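Cystathionine beta-lyase family protein, YNBB B.subtilis ortholog (Clostridium acetobutylicum, PDB 3HVY) is probably a pyridoxal-phosphate-dependent lyase of the methionine gamma-lyase family, putatively involved in aluminium resistance. Local coordinates at residues D[219-227]-D[328-336]. Sequence-based numbering, arbitrary orientation.
Sequences NCYGEFVEE and DKRTDIIQA
Ile334 covers one face of the Tyr221 ring. Its CD1 sits 3.7 Å from the ring centroid of Tyr221, only 8° off the normal, a CH-pi contact. Ile333 comes to the same ring differently: it crosses Tyr221 at about a right angle, and its CG1 lies 3.6 Å from Tyr221 CD1. The Tyr221 CG lies anti to the carbonyl carbon (chi1 -68°), which carries the ring toward both isoleucines. Its hydroxyl bonds to Ser388. The backbone O of Tyr221 takes a weak hydrogen bond from Ile333 N and a CA-H...O contact from Asp332 CA.

Asp332 opens an Asx turn. Its OD1 accepts from Ile334 N at 3.0 Å, met from above the carboxylate plane, while OD2 bonds to Ser193 and Ser185. These bonds fix the rotation of the carboxylate and tie it to the backbone two residues on.

Val225 lies against the backbone of 330-331. Its CG1 is 3.4 Å from Arg330 O, and its CB is as close to Thr331 O. Next to it, Glu226 reaches across with its chain extended beyond CG. Its OE2 accepts from Thr331 OG1 at 2.9 Å through the anti lone pair. Ile196 N is a second donor to this oxygen. A water donates to both Val225 O and Arg330 O.

The contact joins the loop after strand 214-218 of the seven-stranded sheet to the segment 328-336, which runs on into the five-stranded antiparallel sheet. Its chemistry is mixed: apolar contacts of two isoleucines with one aromatic ring, one of them over its face, and buried carboxylates each held by several donors. The two bonds on Glu226 OE2 probably favour its charged form.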
loop_
_atom_site.group_PDB
_atom_site.type_symbol
_atom_site.label_atom_id
_atom_site.label_comp_id
_atom_site.label_asym_id
_atom_site.label_seq_id
_atom_site.Cartn_x
_atom_site.Cartn_y
_atom_site.Cartn_z
ATOM N N ASN D 219 -14.144 -17.120 -19.146
ATOM C CA ASN D 219 -13.235 -18.188 -18.680
ATOM C C ASN D 219 -13.194 -18.314 -17.157
ATOM O O ASN D 219 -12.338 -18.992 -16.626
ATOM C CB ASN D 219 -11.820 -17.899 -19.175
ATOM C CG ASN D 219 -11.004 -19.134 -19.306
ATOM O OD1 ASN D 219 -11.545 -20.194 -19.642
ATOM N ND2 ASN D 219 -9.671 -19.034 -19.027
ATOM N N CYS D 220 -14.065 -17.588 -16.463
ATOM C CA CYS D 220 -14.076 -17.644 -15.015
ATOM C C CYS D 220 -14.113 -19.068 -14.433
ATOM O O CYS D 220 -14.930 -19.864 -14.828
ATOM C CB CYS D 220 -15.266 -16.852 -14.465
ATOM S SG CYS D 220 -15.048 -15.041 -14.522
ATOM N N TYR D 221 -13.234 -19.304 -13.473
ATOM C CA TYR D 221 -13.081 -20.541 -12.708
ATOM C C TYR D 221 -12.351 -21.634 -13.444
ATOM O O TYR D 221 -12.101 -22.714 -12.894
ATOM C CB TYR D 221 -14.404 -21.111 -12.285
ATOM C CG TYR D 221 -15.167 -20.291 -11.252
ATOM C CD1 TYR D 221 -14.678 -20.167 -9.981
ATOM C CD2 TYR D 221 -16.400 -19.718 -11.532
ATOM C CE1 TYR D 221 -15.361 -19.516 -9.004
ATOM C CE2 TYR D 221 -17.108 -19.019 -10.517
ATOM C CZ TYR D 221 -16.566 -18.953 -9.266
ATOM O OH TYR D 221 -17.184 -18.296 -8.223
ATOM N N GLY D 222 -11.994 -21.388 -14.683
ATOM C CA GLY D 222 -11.382 -22.458 -15.459
ATOM C C GLY D 222 -9.869 -22.357 -15.618
ATOM O O GLY D 222 -9.242 -23.270 -16.144
ATOM N N GLU D 223 -9.263 -21.265 -15.205
ATOM C CA GLU D 223 -7.854 -21.053 -15.516
ATOM C C GLU D 223 -7.043 -22.089 -14.847
ATOM O O GLU D 223 -7.253 -22.340 -13.687
ATOM C CB GLU D 223 -7.377 -19.671 -15.051
ATOM C CG GLU D 223 -8.184 -18.470 -15.650
ATOM C CD GLU D 223 -9.430 -18.075 -14.858
ATOM O OE1 GLU D 223 -9.787 -18.751 -13.865
ATOM O OE2 GLU D 223 -10.061 -17.053 -15.246
ATOM N N PHE D 224 -6.110 -22.681 -15.588
ATOM C CA PHE D 224 -5.209 -23.757 -15.121
ATOM C C PHE D 224 -5.833 -25.059 -14.623
ATOM O O PHE D 224 -5.101 -25.910 -14.069
ATOM C CB PHE D 224 -4.285 -23.222 -14.041
ATOM C CG PHE D 224 -3.487 -22.032 -14.477
ATOM C CD1 PHE D 224 -2.772 -22.058 -15.654
ATOM C CD2 PHE D 224 -3.477 -20.864 -13.721
ATOM C CE1 PHE D 224 -2.030 -20.955 -16.073
ATOM C CE2 PHE D 224 -2.769 -19.733 -14.166
ATOM C CZ PHE D 224 -2.036 -19.799 -15.320
ATOM N N VAL D 225 -7.131 -25.261 -14.856
ATOM C CA VAL D 225 -7.745 -26.513 -14.511
ATOM C C VAL D 225 -7.398 -27.611 -15.554
ATOM O O VAL D 225 -7.304 -28.794 -15.220
ATOM C CB VAL D 225 -9.252 -26.376 -14.292
ATOM C CG1 VAL D 225 -9.872 -27.811 -14.026
ATOM C CG2 VAL D 225 -9.517 -25.385 -13.127
ATOM N N GLU D 226 -7.220 -27.213 -16.801
ATOM C CA GLU D 226 -6.753 -28.105 -17.845
ATOM C C GLU D 226 -5.405 -27.576 -18.332
ATOM O O GLU D 226 -4.967 -26.476 -17.961
ATOM C CB GLU D 226 -7.754 -28.176 -19.011
ATOM C CG GLU D 226 -9.140 -28.739 -18.634
ATOM C CD GLU D 226 -9.989 -29.120 -19.840
ATOM O OE1 GLU D 226 -9.458 -29.787 -20.723
ATOM O OE2 GLU D 226 -11.204 -28.811 -19.888
ATOM N N GLU D 227 -4.776 -28.336 -19.215
ATOM C CA GLU D 227 -3.468 -27.942 -19.764
ATOM C C GLU D 227 -3.596 -26.911 -20.874
ATOM O O GLU D 227 -2.601 -26.314 -21.288
ATOM C CB GLU D 227 -2.676 -29.198 -20.197
ATOM C CG GLU D 227 -3.113 -29.932 -21.415
ATOM C CD GLU D 227 -4.549 -30.527 -21.381
ATOM O OE1 GLU D 227 -5.193 -30.772 -20.288
ATOM O OE2 GLU D 227 -5.025 -30.754 -22.517
ATOM N N ASP D 328 -15.211 -37.558 -13.148
ATOM C CA ASP D 328 -15.382 -36.697 -14.316
ATOM C C ASP D 328 -14.259 -35.697 -14.292
ATOM O O ASP D 328 -14.133 -34.932 -13.335
ATOM C CB ASP D 328 -16.681 -35.882 -14.246
ATOM C CG ASP D 328 -17.911 -36.726 -14.466
ATOM O OD1 ASP D 328 -17.843 -37.689 -15.256
ATOM O OD2 ASP D 328 -18.957 -36.402 -13.888
ATOM N N LYS D 329 -13.429 -35.702 -15.317
ATOM C CA LYS D 329 -12.285 -34.791 -15.364
ATOM C C LYS D 329 -12.791 -33.331 -15.500
ATOM O O LYS D 329 -13.674 -33.010 -16.276
ATOM C CB LYS D 329 -11.280 -35.171 -16.464
ATOM C CG LYS D 329 -10.649 -36.624 -16.292
ATOM C CD LYS D 329 -9.925 -36.838 -14.935
ATOM C CE LYS D 329 -9.088 -38.133 -14.877
ATOM N NZ LYS D 329 -9.870 -39.370 -14.664
ATOM N N ARG D 330 -12.242 -32.480 -14.646
ATOM C CA ARG D 330 -12.718 -31.133 -14.468
ATOM C C ARG D 330 -12.215 -30.094 -15.462
ATOM O O ARG D 330 -11.148 -30.228 -16.086
ATOM C CB ARG D 330 -12.368 -30.689 -13.041
ATOM C CG ARG D 330 -12.811 -31.660 -11.936
ATOM C CD ARG D 330 -14.228 -32.002 -12.082
ATOM N NE ARG D 330 -14.766 -33.048 -11.180
ATOM C CZ ARG D 330 -15.349 -32.781 -10.014
ATOM N NH1 ARG D 330 -15.384 -31.555 -9.554
ATOM N NH2 ARG D 330 -15.883 -33.746 -9.291
ATOM N N THR D 331 -13.043 -29.070 -15.608
ATOM C CA THR D 331 -12.684 -27.919 -16.384
ATOM C C THR D 331 -12.715 -26.644 -15.580
ATOM O O THR D 331 -12.132 -25.615 -16.017
ATOM C CB THR D 331 -13.588 -27.797 -17.627
ATOM O OG1 THR D 331 -12.941 -26.955 -18.568
ATOM C CG2 THR D 331 -14.962 -27.221 -17.297
ATOM N N ASP D 332 -13.432 -26.665 -14.434
ATOM C CA ASP D 332 -13.428 -25.567 -13.493
ATOM C C ASP D 332 -13.334 -26.105 -12.051
ATOM O O ASP D 332 -13.192 -27.301 -11.851
ATOM C CB ASP D 332 -14.610 -24.635 -13.716
ATOM C CG ASP D 332 -15.917 -25.279 -13.395
ATOM O OD1 ASP D 332 -15.896 -26.209 -12.581
ATOM O OD2 ASP D 332 -16.961 -24.860 -13.925
ATOM N N ILE D 333 -13.352 -25.207 -11.080
ATOM C CA ILE D 333 -13.187 -25.567 -9.659
ATOM C C ILE D 333 -14.503 -25.778 -8.892
ATOM O O ILE D 333 -14.499 -25.978 -7.681
ATOM C CB ILE D 333 -12.319 -24.539 -8.870
ATOM C CG1 ILE D 333 -12.927 -23.144 -8.885
ATOM C CG2 ILE D 333 -10.853 -24.482 -9.399
ATOM C CD1 ILE D 333 -12.347 -22.190 -7.826
ATOM N N ILE D 334 -15.612 -25.781 -9.596
ATOM C CA ILE D 334 -16.909 -25.839 -8.940
ATOM C C ILE D 334 -17.394 -27.276 -8.714
ATOM O O ILE D 334 -17.187 -28.132 -9.571
ATOM C CB ILE D 334 -17.990 -25.159 -9.779
ATOM C CG1 ILE D 334 -17.572 -23.735 -10.182
ATOM C CG2 ILE D 334 -19.350 -25.166 -9.031
ATOM C CD1 ILE D 334 -17.169 -22.899 -9.029
ATOM N N GLN D 335 -18.060 -27.507 -7.558
ATOM C CA GLN D 335 -18.653 -28.779 -7.234
ATOM C C GLN D 335 -20.059 -28.509 -6.772
ATOM O O GLN D 335 -20.251 -27.704 -5.867
ATOM C CB GLN D 335 -17.949 -29.472 -6.071
ATOM C CG GLN D 335 -18.468 -30.885 -5.786
ATOM C CD GLN D 335 -18.397 -31.786 -7.015
ATOM O OE1 GLN D 335 -17.348 -31.897 -7.624
ATOM N NE2 GLN D 335 -19.513 -32.453 -7.362
ATOM N N ALA D 336 -21.014 -29.226 -7.351
ATOM C CA ALA D 336 -22.443 -29.150 -6.981
ATOM C C ALA D 336 -22.859 -30.411 -6.214
ATOM O O ALA D 336 -22.353 -31.505 -6.482
ATOM C CB ALA D 336 -23.340 -28.927 -8.251
HETATM O O HOH W 1 -8.521 -31.034 -15.734
#